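Local coordinates for protein GH62 arabinofuranosidase (Podospora anserina, PDB 4N4B) that probably cleaves terminal non-reducing alpha-L-arabinofuranoside residues from xylan in plant biomass, as a beta-propeller glycoside hydrolase of family 62, at residues Thr51-Ser64 with Ala104-Leu118. Residues are numbered along the deposited sequence; the frame is centred on the assembly and turned at random.
Sequences TIILINGTHHVFAS and APQVFWFAPHKLWYL
Thr51 and Gln106 bring their CA atoms within 5.2 Å where strand 51-55 runs beside strand 104-110, with axes 6.3 Å apart at 26°; no backbone-to-backbone hydrogen bond joins the two segments, and side chains do the joining, as between successive blades of a beta-propeller. Two hydroxyls each accept one backbone N-H from the facing segment. A chi1 of -178° swings Thr51 OG1 away from its own N and across to Val107, whose N donates to it at 3.0 Å in a nearly straight bond (164°). At the far end Ala104 N donates to Ser64 OG over 2.8 Å, and the same oxygen is hydrogen-bonded to Asp49, so the hydroxyl ties strand 103-110 to both strands of the hairpin. His285, a calcium ligand of this protein, is close to Ala104. Apolar side chains fill the rest of the contact. Leu118 CD1 sits over one face of the Phe62 ring, 3.9 Å from its centroid, a CH-pi contact, while Val107 approaches that ring obliquely, CG2 lying 3.9 Å from CE1. Pro105 CG packs on Phe62 CB and on its carbonyl. Towards the hairpin turn, Ile53 CD1 reaches CZ3 of the Trp116 indole at 3.6 Å, and Ile55 CD1 meets the same six-membered ring at CH2. Strand 70-78 continues the first sheet, its Tyr75 ring meeting Phe62, whereas strand 164-170 of the next sheet receives Gln106, whose OE1 accepts a hydrogen bond from Val168 N.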
loop_
_atom_site.group_PDB
_atom_site.type_symbol
_atom_site.label_atom_id
_atom_site.label_comp_id
_atom_site.label_asym_id
_atom_site.label_seq_id
_atom_site.Cartn_x
_atom_site.Cartn_y
_atom_site.Cartn_z
ATOM N N THR A 51 4.327 3.037 1.870
ATOM C CA THR A 51 3.339 4.181 1.825
ATOM C C THR A 51 4.176 5.402 1.703
ATOM O O THR A 51 5.217 5.568 2.321
ATOM C CB THR A 51 2.484 4.138 3.095
ATOM O OG1 THR A 51 1.499 5.213 3.033
ATOM C CG2 THR A 51 3.192 4.307 4.363
ATOM N N ILE A 52 3.699 6.348 0.861
ATOM C CA ILE A 52 4.515 7.552 0.552
ATOM C C ILE A 52 3.626 8.757 0.327
ATOM O O ILE A 52 2.682 8.744 -0.453
ATOM C CB ILE A 52 5.405 7.255 -0.683
ATOM C CG1 ILE A 52 6.208 8.488 -1.026
ATOM C CG2 ILE A 52 4.620 6.716 -1.849
ATOM C CD1 ILE A 52 7.346 8.221 -1.976
ATOM N N ILE A 53 4.081 9.837 0.922
ATOM C CA ILE A 53 3.479 11.187 0.768
ATOM C C ILE A 53 4.599 12.152 0.546
ATOM O O ILE A 53 5.731 11.938 0.789
ATOM C CB ILE A 53 2.533 11.573 1.926
ATOM C CG1 ILE A 53 3.320 11.747 3.163
ATOM C CG2 ILE A 53 1.399 10.615 2.092
ATOM C CD1 ILE A 53 2.525 12.316 4.334
ATOM N N LEU A 54 4.177 13.284 -0.057
ATOM C CA LEU A 54 5.060 14.381 -0.472
ATOM C C LEU A 54 4.500 15.662 0.119
ATOM O O LEU A 54 3.371 15.992 -0.089
ATOM C CB LEU A 54 5.163 14.453 -1.986
ATOM C CG LEU A 54 6.031 15.556 -2.587
ATOM C CD1 LEU A 54 7.416 15.488 -2.099
ATOM C CD2 LEU A 54 6.003 15.481 -4.103
ATOM N N ILE A 55 5.316 16.325 0.906
ATOM C CA ILE A 55 4.905 17.618 1.587
ATOM C C ILE A 55 5.995 18.644 1.200
ATOM O O ILE A 55 7.117 18.581 1.631
ATOM C CB ILE A 55 4.862 17.462 3.068
ATOM C CG1 ILE A 55 3.906 16.302 3.494
ATOM C CG2 ILE A 55 4.434 18.794 3.723
ATOM C CD1 ILE A 55 3.913 16.007 4.967
ATOM N N ASN A 56 5.582 19.549 0.341
ATOM C CA ASN A 56 6.439 20.671 -0.088
ATOM C C ASN A 56 7.876 20.247 -0.455
ATOM O O ASN A 56 8.864 20.799 0.076
ATOM C CB ASN A 56 6.360 21.766 0.992
ATOM C CG ASN A 56 4.972 22.397 1.050
ATOM O OD1 ASN A 56 4.279 22.468 0.042
ATOM N ND2 ASN A 56 4.521 22.711 2.221
ATOM N N GLY A 57 7.980 19.232 -1.280
ATOM C CA GLY A 57 9.283 18.789 -1.749
ATOM C C GLY A 57 9.946 17.680 -0.942
ATOM O O GLY A 57 10.910 17.065 -1.434
ATOM N N THR A 58 9.397 17.382 0.231
ATOM C CA THR A 58 9.959 16.370 1.082
ATOM C C THR A 58 8.969 15.103 1.002
ATOM O O THR A 58 7.848 15.134 1.372
ATOM C CB THR A 58 10.110 16.745 2.541
ATOM O OG1 THR A 58 11.079 17.836 2.572
ATOM C CG2 THR A 58 10.651 15.654 3.381
ATOM N N HIS A 59 9.612 13.971 0.610
ATOM C CA HIS A 59 8.902 12.674 0.658
ATOM C C HIS A 59 9.095 12.035 2.005
ATOM O O HIS A 59 10.146 12.050 2.600
ATOM C CB HIS A 59 9.534 11.695 -0.361
ATOM C CG HIS A 59 9.381 12.112 -1.785
ATOM N ND1 HIS A 59 10.341 12.905 -2.406
ATOM C CD2 HIS A 59 8.422 11.885 -2.774
ATOM C CE1 HIS A 59 9.993 13.115 -3.671
ATOM N NE2 HIS A 59 8.849 12.519 -3.924
ATOM N N HIS A 60 8.017 11.453 2.507
ATOM C CA HIS A 60 7.980 10.680 3.719
ATOM C C HIS A 60 7.499 9.272 3.359
ATOM O O HIS A 60 6.413 9.132 2.780
ATOM C CB HIS A 60 6.928 11.323 4.717
ATOM C CG HIS A 60 7.373 12.680 5.194
ATOM N ND1 HIS A 60 7.050 13.879 4.602
ATOM C CD2 HIS A 60 8.132 12.908 6.240
ATOM C CE1 HIS A 60 7.620 14.846 5.346
ATOM N NE2 HIS A 60 8.304 14.271 6.319
ATOM N N VAL A 61 8.316 8.280 3.732
ATOM C CA VAL A 61 8.012 6.863 3.421
ATOM C C VAL A 61 8.017 6.096 4.617
ATOM O O VAL A 61 8.900 6.116 5.481
ATOM C CB VAL A 61 9.018 6.326 2.386
ATOM C CG1 VAL A 61 8.644 4.893 1.976
ATOM C CG2 VAL A 61 9.062 7.185 1.148
ATOM N N PHE A 62 7.015 5.142 4.701
ATOM C CA PHE A 62 7.061 4.048 5.662
ATOM C C PHE A 62 6.999 2.744 4.870
ATOM O O PHE A 62 6.318 2.657 3.883
ATOM C CB PHE A 62 5.916 4.085 6.719
ATOM C CG PHE A 62 5.879 5.383 7.472
ATOM C CD1 PHE A 62 5.351 6.566 6.922
ATOM C CD2 PHE A 62 6.330 5.405 8.742
ATOM C CE1 PHE A 62 5.393 7.744 7.702
ATOM C CE2 PHE A 62 6.305 6.581 9.523
ATOM C CZ PHE A 62 5.790 7.717 8.974
ATOM N N ALA A 63 7.750 1.748 5.388
ATOM C CA ALA A 63 7.835 0.492 4.650
ATOM C C ALA A 63 7.961 -0.637 5.653
ATOM O O ALA A 63 8.312 -0.479 6.814
ATOM C CB ALA A 63 9.009 0.529 3.675
ATOM N N SER A 64 7.603 -1.860 5.172
ATOM C CA SER A 64 7.902 -3.103 5.883
ATOM C C SER A 64 9.425 -3.405 5.792
ATOM O O SER A 64 9.997 -3.266 4.711
ATOM C CB SER A 64 7.167 -4.324 5.386
ATOM O OG SER A 64 5.765 -4.077 5.219
ATOM N N ALA A 104 3.240 -3.628 6.420
ATOM C CA ALA A 104 2.447 -3.045 5.330
ATOM C C ALA A 104 1.663 -1.824 5.770
ATOM O O ALA A 104 0.442 -1.835 5.976
ATOM C CB ALA A 104 1.491 -4.113 4.721
ATOM N N PRO A 105 2.383 -0.723 5.994
ATOM C CA PRO A 105 1.844 0.514 6.531
ATOM C C PRO A 105 1.139 1.377 5.499
ATOM O O PRO A 105 1.371 1.317 4.280
ATOM C CB PRO A 105 3.040 1.199 7.069
ATOM C CG PRO A 105 4.117 0.845 6.100
ATOM C CD PRO A 105 3.842 -0.590 5.669
ATOM N N GLN A 106 0.277 2.270 6.035
ATOM C CA GLN A 106 -0.432 3.319 5.283
ATOM C C GLN A 106 -0.434 4.555 6.181
ATOM O O GLN A 106 -0.888 4.479 7.307
ATOM C CB GLN A 106 -1.860 2.946 4.897
ATOM C CG GLN A 106 -2.590 3.995 4.131
ATOM C CD GLN A 106 -4.103 3.883 4.270
ATOM O OE1 GLN A 106 -4.627 3.377 5.272
ATOM N NE2 GLN A 106 -4.783 4.465 3.302
ATOM N N VAL A 107 0.061 5.681 5.638
ATOM C CA VAL A 107 0.061 6.938 6.393
ATOM C C VAL A 107 -0.867 7.971 5.824
ATOM O O VAL A 107 -0.912 8.163 4.632
ATOM C CB VAL A 107 1.500 7.496 6.536
ATOM C CG1 VAL A 107 2.075 8.026 5.260
ATOM C CG2 VAL A 107 1.588 8.555 7.654
ATOM N N PHE A 108 -1.544 8.699 6.706
ATOM C CA PHE A 108 -2.380 9.855 6.317
ATOM C C PHE A 108 -2.604 10.722 7.524
ATOM O O PHE A 108 -2.553 10.296 8.666
ATOM C CB PHE A 108 -3.727 9.384 5.683
ATOM C CG PHE A 108 -4.538 8.523 6.567
ATOM C CD1 PHE A 108 -5.495 8.986 7.433
ATOM C CD2 PHE A 108 -4.379 7.127 6.494
ATOM C CE1 PHE A 108 -6.231 8.150 8.248
ATOM C CE2 PHE A 108 -5.072 6.280 7.339
ATOM C CZ PHE A 108 -5.986 6.806 8.219
ATOM N N TRP A 109 -2.912 11.993 7.215
ATOM C CA TRP A 109 -3.356 12.957 8.274
ATOM C C TRP A 109 -4.835 12.795 8.493
ATOM O O TRP A 109 -5.600 12.841 7.540
ATOM C CB TRP A 109 -3.047 14.369 7.749
ATOM C CG TRP A 109 -3.463 15.512 8.654
ATOM C CD1 TRP A 109 -4.464 16.394 8.330
ATOM C CD2 TRP A 109 -2.907 15.877 9.877
ATOM N NE1 TRP A 109 -4.503 17.321 9.308
ATOM C CE2 TRP A 109 -3.605 17.083 10.281
ATOM C CE3 TRP A 109 -1.876 15.424 10.641
ATOM C CZ2 TRP A 109 -3.204 17.797 11.394
ATOM C CZ3 TRP A 109 -1.511 16.102 11.809
ATOM C CH2 TRP A 109 -2.245 17.269 12.191
ATOM N N PHE A 110 -5.246 12.609 9.738
ATOM C CA PHE A 110 -6.708 12.498 10.018
ATOM C C PHE A 110 -7.122 13.853 10.609
ATOM O O PHE A 110 -6.864 14.171 11.794
ATOM C CB PHE A 110 -6.986 11.363 10.945
ATOM C CG PHE A 110 -8.463 11.131 11.132
ATOM C CD1 PHE A 110 -9.236 10.679 10.115
ATOM C CD2 PHE A 110 -9.078 11.357 12.382
ATOM C CE1 PHE A 110 -10.599 10.489 10.257
ATOM C CE2 PHE A 110 -10.407 11.181 12.529
ATOM C CZ PHE A 110 -11.194 10.801 11.485
ATOM N N ALA A 111 -7.691 14.629 9.710
ATOM C CA ALA A 111 -7.944 16.057 10.040
ATOM C C ALA A 111 -8.868 16.249 11.260
ATOM O O ALA A 111 -8.477 17.085 12.090
ATOM C CB ALA A 111 -8.441 16.748 8.782
ATOM N N PRO A 112 -9.834 15.412 11.505
ATOM C CA PRO A 112 -10.662 15.628 12.744
ATOM C C PRO A 112 -9.913 15.556 14.015
ATOM O O PRO A 112 -10.349 16.036 15.034
ATOM C CB PRO A 112 -11.791 14.564 12.590
ATOM C CG PRO A 112 -11.906 14.375 11.098
ATOM C CD PRO A 112 -10.473 14.459 10.619
ATOM N N HIS A 113 -8.799 14.805 14.099
ATOM C CA HIS A 113 -8.071 14.631 15.284
ATOM C C HIS A 113 -6.731 15.422 15.334
ATOM O O HIS A 113 -6.051 15.404 16.366
ATOM C CB HIS A 113 -7.713 13.156 15.486
ATOM C CG HIS A 113 -8.887 12.292 15.783
ATOM N ND1 HIS A 113 -8.837 10.927 15.806
ATOM C CD2 HIS A 113 -10.190 12.631 16.071
ATOM C CE1 HIS A 113 -10.018 10.439 16.168
ATOM N NE2 HIS A 113 -10.837 11.475 16.394
ATOM N N LYS A 114 -6.379 16.015 14.221
ATOM C CA LYS A 114 -5.116 16.644 14.032
ATOM C C LYS A 114 -3.940 15.770 14.505
ATOM O O LYS A 114 -3.050 16.027 15.242
ATOM C CB LYS A 114 -5.042 17.993 14.794
ATOM C CG LYS A 114 -5.994 18.977 14.138
ATOM C CD LYS A 114 -5.852 20.235 15.003
ATOM C CE LYS A 114 -7.080 21.145 15.004
ATOM N NZ LYS A 114 -7.451 21.589 13.636
ATOM N N LEU A 115 -4.000 14.522 13.970
ATOM C CA LEU A 115 -2.993 13.470 14.206
ATOM C C LEU A 115 -2.797 12.742 12.892
ATOM O O LEU A 115 -3.683 12.534 12.072
ATOM C CB LEU A 115 -3.465 12.438 15.195
ATOM C CG LEU A 115 -3.585 12.825 16.669
ATOM C CD1 LEU A 115 -4.287 11.727 17.455
ATOM C CD2 LEU A 115 -2.259 13.228 17.281
ATOM N N TRP A 116 -1.493 12.376 12.704
ATOM C CA TRP A 116 -1.221 11.393 11.657
ATOM C C TRP A 116 -1.580 10.010 12.214
ATOM O O TRP A 116 -1.303 9.689 13.356
ATOM C CB TRP A 116 0.288 11.402 11.375
ATOM C CG TRP A 116 0.829 12.718 10.847
ATOM C CD1 TRP A 116 1.351 13.709 11.584
ATOM C CD2 TRP A 116 0.820 13.143 9.480
ATOM N NE1 TRP A 116 1.694 14.752 10.742
ATOM C CE2 TRP A 116 1.380 14.469 9.447
ATOM C CE3 TRP A 116 0.396 12.584 8.282
ATOM C CZ2 TRP A 116 1.512 15.176 8.233
ATOM C CZ3 TRP A 116 0.521 13.295 7.155
ATOM C CH2 TRP A 116 1.046 14.596 7.137
ATOM N N TYR A 117 -2.092 9.222 11.306
ATOM C CA TYR A 117 -2.382 7.781 11.493
ATOM C C TYR A 117 -1.441 6.960 10.652
ATOM O O TYR A 117 -1.236 7.293 9.488
ATOM C CB TYR A 117 -3.855 7.436 11.173
ATOM C CG TYR A 117 -4.820 7.779 12.326
ATOM C CD1 TYR A 117 -5.066 9.102 12.693
ATOM C CD2 TYR A 117 -5.451 6.776 13.057
ATOM C CE1 TYR A 117 -5.892 9.387 13.760
ATOM C CE2 TYR A 117 -6.284 7.067 14.161
ATOM C CZ TYR A 117 -6.487 8.377 14.477
ATOM O OH TYR A 117 -7.351 8.685 15.551
ATOM N N LEU A 118 -0.987 5.857 11.220
ATOM C CA LEU A 118 -0.283 4.797 10.531
ATOM C C LEU A 118 -1.079 3.502 10.738
ATOM O O LEU A 118 -1.207 3.080 11.843
ATOM C CB LEU A 118 1.123 4.713 11.066
ATOM C CG LEU A 118 2.147 3.871 10.188
ATOM C CD1 LEU A 118 2.475 4.668 8.943
ATOM C CD2 LEU A 118 3.372 3.544 11.022
#